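Local coordinates for protein probable porin (Pseudomonas aeruginosa, PDB 4FSP) that probably works as a porin, a beta-barrel channel through which small solutes cross the outer membrane, at residues F32-D37 / S47-Q52; W381-Y386 / D395-Y400; G283-S288 / L303-Q308. All coordinates share one frame; numbering follows the deposited sequence.

Interaction 1: residues F32-D37 / S47-Q52; sequences FYMNRD and SEEWAQ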
loop_
_atom_site.group_PDB
_atom_site.type_symbol
_atom_site.label_atom_id
_atom_site.label_comp_id
_atom_site.label_asym_id
_atom_site.label_seq_id
_atom_site.Cartn_x
_atom_site.Cartn_y
_atom_site.Cartn_z
ATOM N N PHE A 32 -3.920 10.336 -15.619
ATOM C CA PHE A 32 -2.778 9.438 -15.458
ATOM C C PHE A 32 -2.216 9.005 -16.819
ATOM O O PHE A 32 -2.952 8.515 -17.682
ATOM C CB PHE A 32 -3.213 8.237 -14.608
ATOM C CG PHE A 32 -2.283 7.055 -14.658
ATOM C CD1 PHE A 32 -0.982 7.143 -14.180
ATOM C CD2 PHE A 32 -2.736 5.832 -15.139
ATOM C CE1 PHE A 32 -0.134 6.032 -14.208
ATOM C CE2 PHE A 32 -1.900 4.719 -15.173
ATOM C CZ PHE A 32 -0.597 4.816 -14.706
ATOM N N TYR A 33 -0.918 9.225 -17.016
ATOM C CA TYR A 33 -0.234 8.764 -18.223
ATOM C C TYR A 33 0.917 7.838 -17.853
ATOM O O TYR A 33 1.663 8.102 -16.908
ATOM C CB TYR A 33 0.295 9.934 -19.056
ATOM C CG TYR A 33 1.166 9.491 -20.213
ATOM C CD1 TYR A 33 0.606 9.077 -21.412
ATOM C CD2 TYR A 33 2.552 9.479 -20.104
ATOM C CE1 TYR A 33 1.406 8.666 -22.471
ATOM C CE2 TYR A 33 3.357 9.068 -21.153
ATOM C CZ TYR A 33 2.779 8.664 -22.329
ATOM O OH TYR A 33 3.583 8.262 -23.363
ATOM N N MET A 34 1.072 6.761 -18.612
ATOM C CA MET A 34 2.087 5.771 -18.304
ATOM C C MET A 34 2.777 5.331 -19.581
ATOM O O MET A 34 2.121 5.005 -20.574
ATOM C CB MET A 34 1.455 4.574 -17.594
ATOM C CG MET A 34 2.400 3.425 -17.312
ATOM S SD MET A 34 1.562 2.077 -16.448
ATOM C CE MET A 34 2.385 0.651 -17.154
ATOM N N ASN A 35 4.107 5.327 -19.531
ATOM C CA ASN A 35 4.947 4.999 -20.671
ATOM C C ASN A 35 5.943 3.906 -20.301
ATOM O O ASN A 35 6.551 3.948 -19.232
ATOM C CB ASN A 35 5.701 6.241 -21.128
ATOM C CG ASN A 35 5.965 6.234 -22.599
ATOM O OD1 ASN A 35 5.564 5.305 -23.297
ATOM N ND2 ASN A 35 6.629 7.273 -23.093
ATOM N N ARG A 36 6.124 2.938 -21.190
ATOM C CA ARG A 36 6.885 1.751 -20.834
ATOM C C ARG A 36 7.716 1.188 -21.986
ATOM O O ARG A 36 7.184 0.842 -23.040
ATOM C CB ARG A 36 5.929 0.689 -20.301
ATOM C CG ARG A 36 6.489 -0.095 -19.150
ATOM C CD ARG A 36 5.454 -1.048 -18.579
ATOM N NE ARG A 36 5.277 -0.842 -17.145
ATOM C CZ ARG A 36 4.963 -1.797 -16.281
ATOM N NH1 ARG A 36 4.794 -3.041 -16.701
ATOM N NH2 ARG A 36 4.823 -1.507 -14.994
ATOM N N ASP A 37 9.024 1.081 -21.765
ATOM C CA ASP A 37 9.963 0.635 -22.798
ATOM C C ASP A 37 10.553 -0.714 -22.375
ATOM O O ASP A 37 11.174 -0.814 -21.318
ATOM C CB ASP A 37 11.069 1.689 -22.964
ATOM C CG ASP A 37 12.018 1.401 -24.125
ATOM O OD1 ASP A 37 12.029 0.266 -24.645
ATOM O OD2 ASP A 37 12.780 2.321 -24.509
ATOM N N SER A 47 4.961 0.328 -24.873
ATOM C CA SER A 47 3.513 0.430 -24.674
ATOM C C SER A 47 3.143 1.773 -24.051
ATOM O O SER A 47 4.019 2.574 -23.727
ATOM C CB SER A 47 2.998 -0.705 -23.788
ATOM O OG SER A 47 3.340 -0.487 -22.428
ATOM N N GLU A 48 1.848 2.010 -23.866
ATOM C CA GLU A 48 1.380 3.313 -23.410
ATOM C C GLU A 48 -0.009 3.218 -22.816
ATOM O O GLU A 48 -0.767 2.305 -23.143
ATOM C CB GLU A 48 1.338 4.277 -24.589
ATOM C CG GLU A 48 2.166 5.525 -24.413
ATOM C CD GLU A 48 2.043 6.453 -25.603
ATOM O OE1 GLU A 48 2.749 7.481 -25.638
ATOM O OE2 GLU A 48 1.233 6.153 -26.508
ATOM N N GLU A 49 -0.352 4.179 -21.963
ATOM C CA GLU A 49 -1.659 4.200 -21.309
ATOM C C GLU A 49 -2.002 5.610 -20.833
ATOM O O GLU A 49 -1.203 6.264 -20.155
ATOM C CB GLU A 49 -1.669 3.219 -20.135
ATOM C CG GLU A 49 -2.995 3.101 -19.402
ATOM C CD GLU A 49 -3.001 1.944 -18.409
ATOM O OE1 GLU A 49 -2.092 1.084 -18.487
ATOM O OE2 GLU A 49 -3.913 1.896 -17.551
ATOM N N TRP A 50 -3.188 6.083 -21.198
ATOM C CA TRP A 50 -3.628 7.419 -20.814
ATOM C C TRP A 50 -5.111 7.376 -20.474
ATOM O O TRP A 50 -5.896 6.752 -21.186
ATOM C CB TRP A 50 -3.375 8.416 -21.945
ATOM C CG TRP A 50 -3.517 9.846 -21.531
ATOM C CD1 TRP A 50 -3.308 10.363 -20.288
ATOM C CD2 TRP A 50 -3.907 10.946 -22.365
ATOM N NE1 TRP A 50 -3.538 11.723 -20.298
ATOM C CE2 TRP A 50 -3.907 12.102 -21.558
ATOM C CE3 TRP A 50 -4.257 11.062 -23.715
ATOM C CZ2 TRP A 50 -4.246 13.359 -22.058
ATOM C CZ3 TRP A 50 -4.591 12.311 -24.210
ATOM C CH2 TRP A 50 -4.583 13.443 -23.385
ATOM N N ALA A 51 -5.491 8.036 -19.384
ATOM C CA ALA A 51 -6.832 7.872 -18.840
ATOM C C ALA A 51 -7.206 8.983 -17.876
ATOM O O ALA A 51 -6.347 9.532 -17.177
ATOM C CB ALA A 51 -6.958 6.521 -18.146
ATOM N N GLN A 52 -8.496 9.303 -17.850
ATOM C CA GLN A 52 -9.043 10.279 -16.927
ATOM C C GLN A 52 -9.968 9.575 -15.938
ATOM O O GLN A 52 -10.863 8.807 -16.325
ATOM C CB GLN A 52 -9.832 11.351 -17.681
ATOM C CG GLN A 52 -10.385 12.440 -16.784
ATOM C CD GLN A 52 -9.287 13.254 -16.136
ATOM O OE1 GLN A 52 -8.276 13.563 -16.769
ATOM N NE2 GLN A 52 -9.476 13.600 -14.862
#

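Interaction 2: residues W381-Y386 / D395-Y400; sequences WRNATY and DENRLY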
loop_
_atom_site.group_PDB
_atom_site.type_symbol
_atom_site.label_atom_id
_atom_site.label_comp_id
_atom_site.label_asym_id
_atom_site.label_seq_id
_atom_site.Cartn_x
_atom_site.Cartn_y
_atom_site.Cartn_z
ATOM N N TRP A 381 5.569 13.288 -11.352
ATOM C CA TRP A 381 6.304 12.577 -12.385
ATOM C C TRP A 381 7.143 11.505 -11.718
ATOM O O TRP A 381 8.022 11.818 -10.908
ATOM C CB TRP A 381 7.223 13.541 -13.145
ATOM C CG TRP A 381 8.057 12.878 -14.205
ATOM C CD1 TRP A 381 7.787 11.702 -14.841
ATOM C CD2 TRP A 381 9.300 13.356 -14.754
ATOM N NE1 TRP A 381 8.784 11.417 -15.747
ATOM C CE2 TRP A 381 9.720 12.417 -15.716
ATOM C CE3 TRP A 381 10.098 14.483 -14.519
ATOM C CZ2 TRP A 381 10.906 12.569 -16.444
ATOM C CZ3 TRP A 381 11.272 14.635 -15.243
ATOM C CH2 TRP A 381 11.665 13.683 -16.193
ATOM N N ARG A 382 6.870 10.244 -12.052
ATOM C CA ARG A 382 7.655 9.125 -11.522
ATOM C C ARG A 382 8.366 8.391 -12.654
ATOM O O ARG A 382 7.731 7.827 -13.559
ATOM C CB ARG A 382 6.769 8.168 -10.711
ATOM C CG ARG A 382 5.930 8.883 -9.658
ATOM C CD ARG A 382 4.976 7.927 -8.951
ATOM N NE ARG A 382 5.704 6.874 -8.249
ATOM C CZ ARG A 382 5.340 5.596 -8.232
ATOM N NH1 ARG A 382 4.235 5.209 -8.876
ATOM N NH2 ARG A 382 6.077 4.709 -7.568
ATOM N N ASN A 383 9.692 8.416 -12.603
ATOM C CA ASN A 383 10.503 7.796 -13.633
ATOM C C ASN A 383 11.321 6.645 -13.069
ATOM O O ASN A 383 11.815 6.727 -11.951
ATOM C CB ASN A 383 11.420 8.836 -14.263
ATOM C CG ASN A 383 12.493 8.217 -15.119
ATOM O OD1 ASN A 383 13.573 7.879 -14.630
ATOM N ND2 ASN A 383 12.209 8.071 -16.408
ATOM N N ALA A 384 11.471 5.569 -13.836
ATOM C CA ALA A 384 12.217 4.418 -13.343
ATOM C C ALA A 384 13.046 3.730 -14.405
ATOM O O ALA A 384 12.650 3.643 -15.570
ATOM C CB ALA A 384 11.291 3.415 -12.688
ATOM N N THR A 385 14.195 3.227 -13.968
ATOM C CA THR A 385 15.055 2.399 -14.785
ATOM C C THR A 385 15.273 1.087 -14.052
ATOM O O THR A 385 15.739 1.084 -12.903
ATOM C CB THR A 385 16.432 3.059 -14.980
ATOM O OG1 THR A 385 16.271 4.299 -15.683
ATOM C CG2 THR A 385 17.329 2.139 -15.771
ATOM N N TYR A 386 14.940 -0.020 -14.712
ATOM C CA TYR A 386 15.075 -1.350 -14.116
ATOM C C TYR A 386 15.877 -2.284 -15.008
ATOM O O TYR A 386 15.541 -2.494 -16.173
ATOM C CB TYR A 386 13.700 -1.965 -13.844
ATOM C CG TYR A 386 13.737 -3.429 -13.442
ATOM C CD1 TYR A 386 14.205 -3.815 -12.201
ATOM C CD2 TYR A 386 13.289 -4.420 -14.306
ATOM C CE1 TYR A 386 14.234 -5.142 -11.828
ATOM C CE2 TYR A 386 13.307 -5.761 -13.936
ATOM C CZ TYR A 386 13.780 -6.111 -12.691
ATOM O OH TYR A 386 13.817 -7.432 -12.295
ATOM N N ASP A 395 12.280 0.578 -18.861
ATOM C CA ASP A 395 12.302 2.000 -18.514
ATOM C C ASP A 395 10.855 2.455 -18.487
ATOM O O ASP A 395 10.059 2.069 -19.354
ATOM C CB ASP A 395 13.052 2.833 -19.555
ATOM C CG ASP A 395 14.557 2.639 -19.499
ATOM O OD1 ASP A 395 15.013 1.527 -19.157
ATOM O OD2 ASP A 395 15.294 3.603 -19.802
ATOM N N GLU A 396 10.502 3.281 -17.507
ATOM C CA GLU A 396 9.093 3.628 -17.321
ATOM C C GLU A 396 8.868 5.039 -16.791
ATOM O O GLU A 396 9.598 5.507 -15.913
ATOM C CB GLU A 396 8.432 2.616 -16.377
ATOM C CG GLU A 396 6.955 2.867 -16.117
ATOM C CD GLU A 396 6.414 1.970 -15.023
ATOM O OE1 GLU A 396 6.046 0.820 -15.341
ATOM O OE2 GLU A 396 6.372 2.403 -13.846
ATOM N N ASN A 397 7.856 5.705 -17.333
ATOM C CA ASN A 397 7.401 6.986 -16.804
ATOM C C ASN A 397 5.934 6.950 -16.436
ATOM O O ASN A 397 5.116 6.418 -17.182
ATOM C CB ASN A 397 7.609 8.095 -17.826
ATOM C CG ASN A 397 9.049 8.500 -17.940
ATOM O OD1 ASN A 397 9.522 9.378 -17.219
ATOM N ND2 ASN A 397 9.768 7.851 -18.839
ATOM N N ARG A 398 5.604 7.520 -15.282
ATOM C CA ARG A 398 4.215 7.718 -14.896
ATOM C C ARG A 398 4.014 9.178 -14.548
ATOM O O ARG A 398 4.853 9.793 -13.875
ATOM C CB ARG A 398 3.856 6.848 -13.695
ATOM C CG ARG A 398 3.740 5.373 -14.019
ATOM C CD ARG A 398 3.740 4.568 -12.742
ATOM N NE ARG A 398 3.806 3.127 -12.966
ATOM C CZ ARG A 398 2.751 2.321 -12.935
ATOM N NH1 ARG A 398 1.539 2.818 -12.706
ATOM N NH2 ARG A 398 2.908 1.022 -13.140
ATOM N N LEU A 399 2.896 9.714 -15.014
ATOM C CA LEU A 399 2.558 11.124 -14.878
ATOM C C LEU A 399 1.169 11.221 -14.288
ATOM O O LEU A 399 0.243 10.532 -14.732
ATOM C CB LEU A 399 2.564 11.809 -16.251
ATOM C CG LEU A 399 3.923 12.252 -16.784
ATOM C CD1 LEU A 399 3.820 12.655 -18.249
ATOM C CD2 LEU A 399 4.432 13.407 -15.946
ATOM N N TYR A 400 1.020 12.066 -13.278
ATOM C CA TYR A 400 -0.265 12.211 -12.622
ATOM C C TYR A 400 -0.574 13.684 -12.497
ATOM O O TYR A 400 0.250 14.468 -12.013
ATOM C CB TYR A 400 -0.254 11.587 -11.225
ATOM C CG TYR A 400 0.293 10.181 -11.140
ATOM C CD1 TYR A 400 1.659 9.953 -11.045
ATOM C CD2 TYR A 400 -0.558 9.080 -11.115
ATOM C CE1 TYR A 400 2.175 8.662 -10.949
ATOM C CE2 TYR A 400 -0.053 7.786 -11.021
ATOM C CZ TYR A 400 1.315 7.584 -10.935
ATOM O OH TYR A 400 1.823 6.302 -10.842
#

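Interaction 3: residues G283-S288 / L303-Q308; sequences GYQRMS and LVNFGQ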
loop_
_atom_site.group_PDB
_atom_site.type_symbol
_atom_site.label_atom_id
_atom_site.label_comp_id
_atom_site.label_asym_id
_atom_site.label_seq_id
_atom_site.Cartn_x
_atom_site.Cartn_y
_atom_site.Cartn_z
ATOM N N GLY A 283 17.810 1.116 3.236
ATOM C CA GLY A 283 16.881 0.005 3.358
ATOM C C GLY A 283 17.627 -1.279 3.078
ATOM O O GLY A 283 18.604 -1.282 2.310
ATOM N N TYR A 284 17.197 -2.363 3.716
ATOM C CA TYR A 284 17.807 -3.659 3.470
ATOM C C TYR A 284 16.755 -4.738 3.500
ATOM O O TYR A 284 15.807 -4.682 4.287
ATOM C CB TYR A 284 18.897 -3.974 4.498
ATOM C CG TYR A 284 19.475 -5.367 4.349
ATOM C CD1 TYR A 284 20.407 -5.658 3.362
ATOM C CD2 TYR A 284 19.066 -6.400 5.177
ATOM C CE1 TYR A 284 20.922 -6.943 3.216
ATOM C CE2 TYR A 284 19.581 -7.682 5.040
ATOM C CZ TYR A 284 20.504 -7.945 4.064
ATOM O OH TYR A 284 21.009 -9.219 3.940
ATOM N N GLN A 285 16.937 -5.751 2.664
ATOM C CA GLN A 285 15.878 -6.733 2.463
ATOM C C GLN A 285 16.470 -8.065 2.055
ATOM O O GLN A 285 17.456 -8.114 1.305
ATOM C CB GLN A 285 14.907 -6.213 1.400
ATOM C CG GLN A 285 13.762 -7.134 1.035
ATOM C CD GLN A 285 12.665 -6.385 0.277
ATOM O OE1 GLN A 285 11.983 -5.507 0.838
ATOM N NE2 GLN A 285 12.504 -6.714 -1.007
ATOM N N ARG A 286 15.862 -9.142 2.540
ATOM C CA ARG A 286 16.397 -10.469 2.305
ATOM C C ARG A 286 15.274 -11.473 2.230
ATOM O O ARG A 286 14.395 -11.475 3.082
ATOM C CB ARG A 286 17.341 -10.858 3.443
ATOM C CG ARG A 286 17.720 -12.316 3.439
ATOM C CD ARG A 286 19.165 -12.510 3.134
ATOM N NE ARG A 286 19.863 -13.219 4.199
ATOM C CZ ARG A 286 20.836 -14.098 3.993
ATOM N NH1 ARG A 286 21.234 -14.390 2.761
ATOM N NH2 ARG A 286 21.413 -14.685 5.022
ATOM N N MET A 287 15.306 -12.323 1.208
ATOM C CA MET A 287 14.341 -13.405 1.083
ATOM C C MET A 287 15.036 -14.731 1.409
ATOM O O MET A 287 16.079 -15.055 0.825
ATOM C CB MET A 287 13.793 -13.443 -0.356
ATOM C CG MET A 287 13.105 -12.160 -0.804
ATOM S SD MET A 287 11.566 -11.890 0.098
ATOM C CE MET A 287 11.890 -10.284 0.818
ATOM N N SER A 288 14.478 -15.509 2.331
ATOM C CA SER A 288 15.062 -16.819 2.617
ATOM C C SER A 288 14.024 -17.915 2.529
ATOM O O SER A 288 12.822 -17.652 2.651
ATOM C CB SER A 288 15.725 -16.856 3.998
ATOM O OG SER A 288 16.844 -15.994 4.020
ATOM N N LEU A 303 6.837 -4.260 1.604
ATOM C CA LEU A 303 8.289 -4.433 1.729
ATOM C C LEU A 303 8.985 -3.078 1.602
ATOM O O LEU A 303 8.513 -2.219 0.851
ATOM C CB LEU A 303 8.784 -5.381 0.632
ATOM C CG LEU A 303 8.301 -6.838 0.631
ATOM C CD1 LEU A 303 8.671 -7.522 -0.681
ATOM C CD2 LEU A 303 8.935 -7.586 1.794
ATOM N N VAL A 304 10.091 -2.853 2.309
ATOM C CA VAL A 304 10.732 -1.543 2.153
ATOM C C VAL A 304 11.476 -1.388 0.835
ATOM O O VAL A 304 11.478 -0.305 0.253
ATOM C CB VAL A 304 11.585 -1.051 3.360
ATOM C CG1 VAL A 304 11.316 -1.851 4.612
ATOM C CG2 VAL A 304 13.051 -0.977 3.019
ATOM N N ASN A 305 12.079 -2.463 0.346
ATOM C CA ASN A 305 12.769 -2.388 -0.944
ATOM C C ASN A 305 11.816 -2.693 -2.083
ATOM O O ASN A 305 11.999 -3.655 -2.828
ATOM C CB ASN A 305 14.008 -3.289 -0.967
ATOM C CG ASN A 305 15.139 -2.699 -0.150
ATOM O OD1 ASN A 305 14.981 -1.597 0.390
ATOM N ND2 ASN A 305 16.276 -3.422 -0.034
ATOM N N PHE A 306 10.778 -1.869 -2.189
ATOM C CA PHE A 306 9.780 -2.014 -3.241
ATOM C C PHE A 306 9.813 -0.725 -4.010
ATOM O O PHE A 306 9.565 0.342 -3.442
ATOM C CB PHE A 306 8.388 -2.228 -2.636
ATOM C CG PHE A 306 7.259 -2.005 -3.606
ATOM C CD1 PHE A 306 7.153 -2.766 -4.764
ATOM C CD2 PHE A 306 6.296 -1.043 -3.352
ATOM C CE1 PHE A 306 6.117 -2.554 -5.658
ATOM C CE2 PHE A 306 5.257 -0.832 -4.234
ATOM C CZ PHE A 306 5.163 -1.589 -5.392
ATOM N N GLY A 307 10.150 -0.800 -5.292
ATOM C CA GLY A 307 10.274 0.413 -6.085
ATOM C C GLY A 307 9.050 0.681 -6.945
ATOM O O GLY A 307 7.955 0.135 -6.701
ATOM N N GLN A 308 9.235 1.528 -7.951
ATOM C CA GLN A 308 8.168 1.856 -8.892
ATOM C C GLN A 308 7.844 0.629 -9.736
ATOM O O GLN A 308 6.706 0.449 -10.157
ATOM C CB GLN A 308 8.569 3.050 -9.778
ATOM C CG GLN A 308 7.516 3.485 -10.817
ATOM C CD GLN A 308 7.980 4.654 -11.691
ATOM O OE1 GLN A 308 8.710 5.544 -11.230
ATOM N NE2 GLN A 308 7.553 4.656 -12.960
#

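Interaction 1: residues F32-D37 / S47-Q52
The shortest polar bond between the strand segments 32-37 and 47-52 runs from Tyr33 OH to Glu48 OE1, at 2.5 Å. The phenol reaches across because Tyr33 CG stands anti to the backbone N (chi1 172°), which sends the ring along the neighbouring strand. Its hydroxyl meets the carboxylate on the anti side, the ring and carboxylate planes lying 73° apart. Glu48 CG also lies alongside Asn35, 3.6 Å from its OD1. Tyr33 also turns an edge toward the face of the five-membered Trp50 ring, an offset edge-to-face pair with side chains crossing at nearly a right angle, and Tyr33 CB touches Trp50 CD1 at 3.8 Å. Trp50 NE1 is hydrogen-bonded to OD1 of Asn31, one residue before Phe32 on the same strand. The opposite face carries Phe32, Met34, Arg36, Ser47, Glu49 and Ala51; there the CB atoms of Met34 and Glu49 come within 4.2 Å, while Phe32 and Ala51 lie against Leu140 of a loop. Phe32 pairs with Ala51 and Met34 with Glu49 through two backbone bonds each, and Ser47 N donates to Arg36 O at 2.9 Å. This is an antiparallel beta hairpin in the barrel wall of an OprD-family porin.

Interaction 2: residues W381-Y386 / D395-Y400
Trp381 and Asn397 lie side by side on one face of an antiparallel beta hairpin, strands 378-388 and 394-406 of the porin barrel, with indole and amide planes only 18° apart. Trp381 NE1 donates to Asn397 OD1 at 2.6 Å, in the ring plane and on a lone pair of the carbonyl. The same oxygen is gripped a second time, by Asn383 ND2 at 3.1 Å, but this donor sits 43° above the carbonyl plane and uses no lone pair. Asn397 CG is anti to the carbonyl carbon (chi1 -75°), which leans the amide toward the opposite strand and places OD1 within reach of both donors; the two bonds together should fix the amide's rotation. Flanking this group, Leu399 lies alongside Trp381, its CD2 3.9 Å from Trp381 CD1.

The other face, with Arg382, Ala384, Glu396 and Arg398, is strongly charged. Arg382 and Arg398 extend in the same direction, NH1 of the first 4.6 Å from NE of the second. Their repulsion is probably eased by Glu396, whose OE2 takes Arg398 NE at 2.8 Å in a salt bridge and also accepts from Gln308; its OE1 pairs with Arg36 of the adjoining strand. Backbone bonds run both ways between Arg382 and Arg398 and between Ala384 and Glu396.

Tyr400, whose hydroxyl also bonds Gly138 O, crosses the Arg382 side chain obliquely. With the arginine chain extended at its second torsion, Arg382 CD comes to 3.5 Å from Tyr400 CE1; a bend at the third then turns the guanidinium so that Arg382 NH1 donates to Tyr400 OH at 3.3 Å, the oxygen lying in the guanidinium plane.

Interaction 3: residues G283-S288 / L303-Q308
Leu303 enters the contact with its CB 3.2 Å from Gln285 OE1, its side chain crossing that of the glutamine at about a right angle. Farther out, Leu303 CD2 meets Met287 CE tip to tip at 4.1 Å, an apolar touch beside the polar centre. Val304 follows, setting CG2 4.0 Å from the bare CA of Gly283, while its backbone N bonds Ser267 of strand 262-273. Asn305 is the centre of an inverse gamma turn, closed by a weak bond from Phe306 N to Val304 O. Its N-H donates to Gln285 OE1 at 3.1 Å, approaching from 49° above the amide plane; Ser267 OG bonds the same oxygen. Gln285 stretches out from the strand with CG anti to its backbone N (chi1 178°), and the Asn305 side chain runs antiparallel alongside it, bringing ND2 to 3.4 Å from Gln285 CB. Gln285 NE2 donates to the backbone oxygens of Asp311 and Phe312. The asparagine amide ends on strand 318-327, with OD1 held by Gln321 and ND2 by Ser319. Two buried amides are thus satisfied, and the loop is probably held here by side-chain bonds, one direct and others to neighbouring strands, instead of by sheet pairing.

In the fold
Along the chain interaction 1 comes first, then interaction 3, then interaction 2. Interactions 1 and 2 are the hairpins at the two ends of the sequence, about 10 Å apart, centre to centre; strands 24-38 and 394-406 pair with each other, which closes the barrel, with Arg36 and Glu396 facing across the seam. Interaction 3 involves a different part of the wall, its centre about 19 Å from that of interaction 2 and about 26 Å from that of interaction 1. Its loop continues to Gln308, which reaches interaction 2 through Arg382 O and Glu396. Residues 303-308 therefore link separate regions of the wall, consistent with the inward-folded loops that narrow the channel in OprD-family porins.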